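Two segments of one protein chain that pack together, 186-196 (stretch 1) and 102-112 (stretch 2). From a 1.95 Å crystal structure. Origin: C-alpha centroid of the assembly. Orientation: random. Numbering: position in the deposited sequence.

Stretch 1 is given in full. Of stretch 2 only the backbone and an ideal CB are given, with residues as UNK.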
# COMPACT_ATOMS: atom_id res chain seq x y z
N GLN A 186 10.41 0.86 11.10
CA GLN A 186 9.76 -0.45 11.01
C GLN A 186 8.92 -0.76 12.24
O GLN A 186 9.07 -0.11 13.29
CB GLN A 186 10.78 -1.56 10.76
CG GLN A 186 12.14 -1.37 11.42
CD GLN A 186 13.09 -2.51 11.10
OE1 GLN A 186 12.77 -3.69 11.34
NE2 GLN A 186 14.25 -2.18 10.57
N LEU A 187 8.04 -1.74 12.11
CA LEU A 187 7.12 -2.10 13.18
C LEU A 187 6.81 -3.58 13.13
O LEU A 187 6.28 -4.09 12.14
CB LEU A 187 5.83 -1.28 13.08
CG LEU A 187 4.60 -1.74 13.88
CD1 LEU A 187 3.79 -0.56 14.42
CD2 LEU A 187 3.70 -2.61 13.03
N ALA A 188 7.14 -4.27 14.22
CA ALA A 188 6.77 -5.66 14.37
C ALA A 188 5.25 -5.75 14.55
O ALA A 188 4.70 -5.22 15.51
CB ALA A 188 7.49 -6.28 15.55
N LEU A 189 4.60 -6.42 13.61
CA LEU A 189 3.14 -6.50 13.58
C LEU A 189 2.53 -7.06 14.87
O LEU A 189 1.57 -6.51 15.40
CB LEU A 189 2.69 -7.36 12.39
CG LEU A 189 1.67 -6.74 11.44
CD1 LEU A 189 0.97 -7.84 10.65
CD2 LEU A 189 0.66 -5.91 12.20
N GLY A 190 3.08 -8.18 15.35
CA GLY A 190 2.55 -8.81 16.56
C GLY A 190 2.78 -7.99 17.82
O GLY A 190 2.12 -8.20 18.83
N ASP A 191 3.72 -7.05 17.75
CA ASP A 191 3.97 -6.17 18.88
C ASP A 191 3.04 -4.95 18.91
O ASP A 191 3.02 -4.20 19.89
CB ASP A 191 5.44 -5.73 18.92
CG ASP A 191 6.38 -6.88 19.23
OD1 ASP A 191 5.92 -7.91 19.77
OD2 ASP A 191 7.59 -6.75 18.93
N TYR A 192 2.26 -4.75 17.84
CA TYR A 192 1.34 -3.62 17.78
C TYR A 192 0.26 -3.70 18.85
O TYR A 192 -0.33 -4.77 19.08
CB TYR A 192 0.69 -3.47 16.39
CG TYR A 192 -0.35 -2.36 16.35
CD1 TYR A 192 0.04 -1.02 16.31
CD2 TYR A 192 -1.70 -2.65 16.36
CE1 TYR A 192 -0.91 -0.00 16.28
CE2 TYR A 192 -2.66 -1.63 16.34
CZ TYR A 192 -2.25 -0.31 16.30
OH TYR A 192 -3.18 0.70 16.26
N ARG A 193 0.01 -2.57 19.50
CA ARG A 193 -1.04 -2.42 20.50
C ARG A 193 -1.76 -1.10 20.23
O ARG A 193 -1.11 -0.08 20.06
CB ARG A 193 -0.43 -2.35 21.90
CG ARG A 193 0.28 -3.61 22.35
CD ARG A 193 -0.69 -4.76 22.48
NE ARG A 193 -0.01 -5.94 22.99
CZ ARG A 193 0.69 -6.77 22.22
NH1 ARG A 193 0.79 -6.55 20.91
NH2 ARG A 193 1.29 -7.83 22.76
N ASP A 194 -3.09 -1.11 20.18
CA ASP A 194 -3.81 0.15 20.02
C ASP A 194 -3.84 0.92 21.35
O ASP A 194 -3.17 0.54 22.31
CB ASP A 194 -5.20 -0.06 19.42
CG ASP A 194 -6.16 -0.74 20.37
OD1 ASP A 194 -5.74 -1.08 21.50
OD2 ASP A 194 -7.34 -0.93 19.99
N GLU A 195 -4.60 2.02 21.40
CA GLU A 195 -4.64 2.85 22.61
C GLU A 195 -5.31 2.14 23.79
O GLU A 195 -5.11 2.52 24.95
CB GLU A 195 -5.31 4.20 22.33
CG GLU A 195 -6.84 4.20 22.34
CD GLU A 195 -7.43 3.75 21.01
OE1 GLU A 195 -6.66 3.49 20.06
OE2 GLU A 195 -8.68 3.66 20.92
N LYS A 196 -6.09 1.11 23.49
CA LYS A 196 -6.76 0.29 24.50
C LYS A 196 -5.80 -0.71 25.11
O LYS A 196 -6.10 -1.34 26.12
CB LYS A 196 -7.93 -0.47 23.87
CG LYS A 196 -9.26 0.27 23.85
CD LYS A 196 -9.06 1.78 23.81
CE LYS A 196 -10.39 2.52 23.93
NZ LYS A 196 -10.22 4.00 24.09
N UNK A 102 -11.39 0.47 10.83
CA UNK A 102 -10.96 1.48 11.80
C UNK A 102 -9.63 1.14 12.46
O UNK A 102 -8.73 1.98 12.58
CB UNK A 102 -12.03 1.65 12.88
N UNK A 103 -9.50 -0.12 12.89
CA UNK A 103 -8.26 -0.59 13.50
C UNK A 103 -7.09 -0.53 12.53
O UNK A 103 -5.96 -0.12 12.89
CB UNK A 103 -8.43 -2.02 14.01
N UNK A 104 -7.33 -0.96 11.29
CA UNK A 104 -6.27 -0.93 10.28
C UNK A 104 -5.85 0.51 9.98
O UNK A 104 -4.66 0.82 9.89
CB UNK A 104 -6.73 -1.62 9.00
N UNK A 105 -6.84 1.39 9.87
CA UNK A 105 -6.60 2.81 9.65
C UNK A 105 -5.73 3.41 10.75
O UNK A 105 -4.81 4.18 10.46
CB UNK A 105 -7.93 3.56 9.57
N UNK A 106 -6.01 3.06 12.01
CA UNK A 106 -5.14 3.50 13.11
C UNK A 106 -3.73 2.98 12.99
O UNK A 106 -2.77 3.72 13.23
CB UNK A 106 -5.72 3.06 14.45
N UNK A 107 -3.59 1.71 12.63
CA UNK A 107 -2.25 1.17 12.37
C UNK A 107 -1.48 1.91 11.27
O UNK A 107 -0.30 2.25 11.43
CB UNK A 107 -2.37 -0.31 11.99
N UNK A 108 -2.15 2.15 10.15
CA UNK A 108 -1.56 2.88 9.02
C UNK A 108 -1.15 4.29 9.42
O UNK A 108 -0.07 4.77 9.05
CB UNK A 108 -2.55 2.94 7.85
N UNK A 109 -2.04 4.95 10.16
CA UNK A 109 -1.77 6.27 10.70
C UNK A 109 -0.51 6.24 11.56
O UNK A 109 0.34 7.12 11.46
CB UNK A 109 -2.96 6.77 11.51
N UNK A 110 -0.38 5.22 12.41
CA UNK A 110 0.82 5.10 13.27
C UNK A 110 2.07 4.95 12.41
O UNK A 110 3.10 5.59 12.67
CB UNK A 110 0.69 3.91 14.22
N UNK A 111 1.97 4.11 11.39
CA UNK A 111 3.10 3.89 10.50
C UNK A 111 3.53 5.22 9.88
O UNK A 111 4.72 5.56 9.86
CB UNK A 111 2.74 2.87 9.41
N UNK A 112 2.54 5.98 9.42
CA UNK A 112 2.82 7.22 8.71
C UNK A 112 3.41 8.26 9.67
O UNK A 112 4.35 8.98 9.33
CB UNK A 112 1.55 7.76 8.05

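Positions 102 to 112 form one unbroken helix: phi/psi values stay near -60/-44, and each backbone N from 106 onward is hydrogen-bonded to the O four residues earlier. It runs at 141° to strand 186-188, with a closest axis approach of 9.8 Å.

At 102 the ideal CB has nothing of stretch 1 within 5.5 Å, so stretch 1 sets no limit at this position; it is Gly 102.

At 103 CA-to-CB points sideways, and Asp 194 lies beyond direct reach of a short side chain. A polar residue could use water there. Asp 103 does: one water joins its OD2 (2.7 Å from the water O) to Asp 194 OD2 (3.0 Å from the same O). A second water, 2.8 Å from Asp 103 O and 2.7 Å from Tyr 192 OH by its O atom, links the backbone to the phenol.

Positions 104 and 105 offer no contact, the first pointing away and the second out of reach, so stretch 1 does not select there; they are Ile 104 and Leu 105.

Position 106 points toward stretch 1, its ideal CB 3.9 Å from Tyr 192 OH. The carboxylates of Asp 194 and Glu 195 lie farther out on this side, favouring a long basic chain, Lys or Arg; Gln could also serve. Lys 106 extends from chi1 m through three t angles, bringing NZ 3.3 Å from Glu 195 OE2 in a salt bridge whose hydrogen bond is weak.

At 107 CA-to-CB is sideways, but the ideal CB is 4.3 Å from Tyr 192 CZ, and Leu 187 and Leu 189 add apolar surface. Leu, Met or Ile would suit. Leu 107 places CD1 over the ring face, 4.0 Å from the Tyr 192 ring centroid and 22° off the normal, a CH-pi contact; the same CD1 is 4.0 Å from Leu 187 CD2, while Leu 107 CD2 lies 4.2 Å from Leu 189 CD2.

Positions 108 and 109 are out of reach and unconstrained by stretch 1: Leu 108 and Ala 109.

Position 110 points toward stretch 1, its ideal CB 4.7 Å from Tyr 192 CE1 and 5.4 Å from Leu 187 CD1. That gap calls for a medium apolar chain such as Leu or Met. Leu 110 (t, p) fills it with CD2, 3.4 Å from Tyr 192 CE1 at the ring edge and 3.7 Å from Leu 187 CD1.

At 111 the CA lies 7.7 Å from the CA of Leu 187, but CA-to-CB is sideways and the ideal CB touches nothing of stretch 1, so the site is loosely set; an apolar chain such as Leu or Met could reach Leu 187 with its end. Leu 111 does so, CD2 lying 4.0 Å from Leu 187 CB.

Position 112 is out of reach, leaving the choice open; it is Glu 112.

Stretch 2 102-112: GDILKLLALLE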
# COMPACT_ATOMS: atom_id res chain seq x y z
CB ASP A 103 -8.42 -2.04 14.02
CG ASP A 103 -9.40 -2.15 15.18
OD1 ASP A 103 -9.87 -3.29 15.43
OD2 ASP A 103 -9.69 -1.12 15.84
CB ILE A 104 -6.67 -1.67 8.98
CG1 ILE A 104 -6.75 -3.18 9.26
CG2 ILE A 104 -5.64 -1.42 7.88
CD1 ILE A 104 -7.39 -3.99 8.13
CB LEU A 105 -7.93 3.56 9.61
CG LEU A 105 -8.46 3.94 8.23
CD1 LEU A 105 -9.89 4.49 8.35
CD2 LEU A 105 -7.53 4.97 7.59
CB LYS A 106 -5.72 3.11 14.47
CG LYS A 106 -7.00 3.83 14.83
CD LYS A 106 -7.59 3.16 16.07
CE LYS A 106 -8.93 3.74 16.44
NZ LYS A 106 -9.40 3.15 17.72
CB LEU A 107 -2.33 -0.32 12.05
CG LEU A 107 -1.05 -0.98 11.52
CD1 LEU A 107 0.09 -0.91 12.54
CD2 LEU A 107 -1.34 -2.42 11.15
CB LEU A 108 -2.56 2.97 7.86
CG LEU A 108 -2.95 1.64 7.21
CD1 LEU A 108 -3.99 1.87 6.10
CD2 LEU A 108 -1.72 0.95 6.66
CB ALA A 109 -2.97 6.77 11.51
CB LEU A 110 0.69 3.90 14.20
CG LEU A 110 1.96 3.43 14.93
CD1 LEU A 110 2.51 4.52 15.85
CD2 LEU A 110 1.66 2.17 15.73
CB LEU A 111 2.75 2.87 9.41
CG LEU A 111 2.60 1.43 9.91
CD1 LEU A 111 1.79 0.62 8.92
CD2 LEU A 111 3.96 0.79 10.15
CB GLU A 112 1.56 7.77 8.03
CG GLU A 112 1.85 8.93 7.11
CD GLU A 112 0.62 9.44 6.38
OE1 GLU A 112 -0.30 8.65 6.05
OE2 GLU A 112 0.59 10.66 6.12
O HOH W 1 -5.57 -0.34 15.67
O HOH W 2 -7.78 0.25 17.24
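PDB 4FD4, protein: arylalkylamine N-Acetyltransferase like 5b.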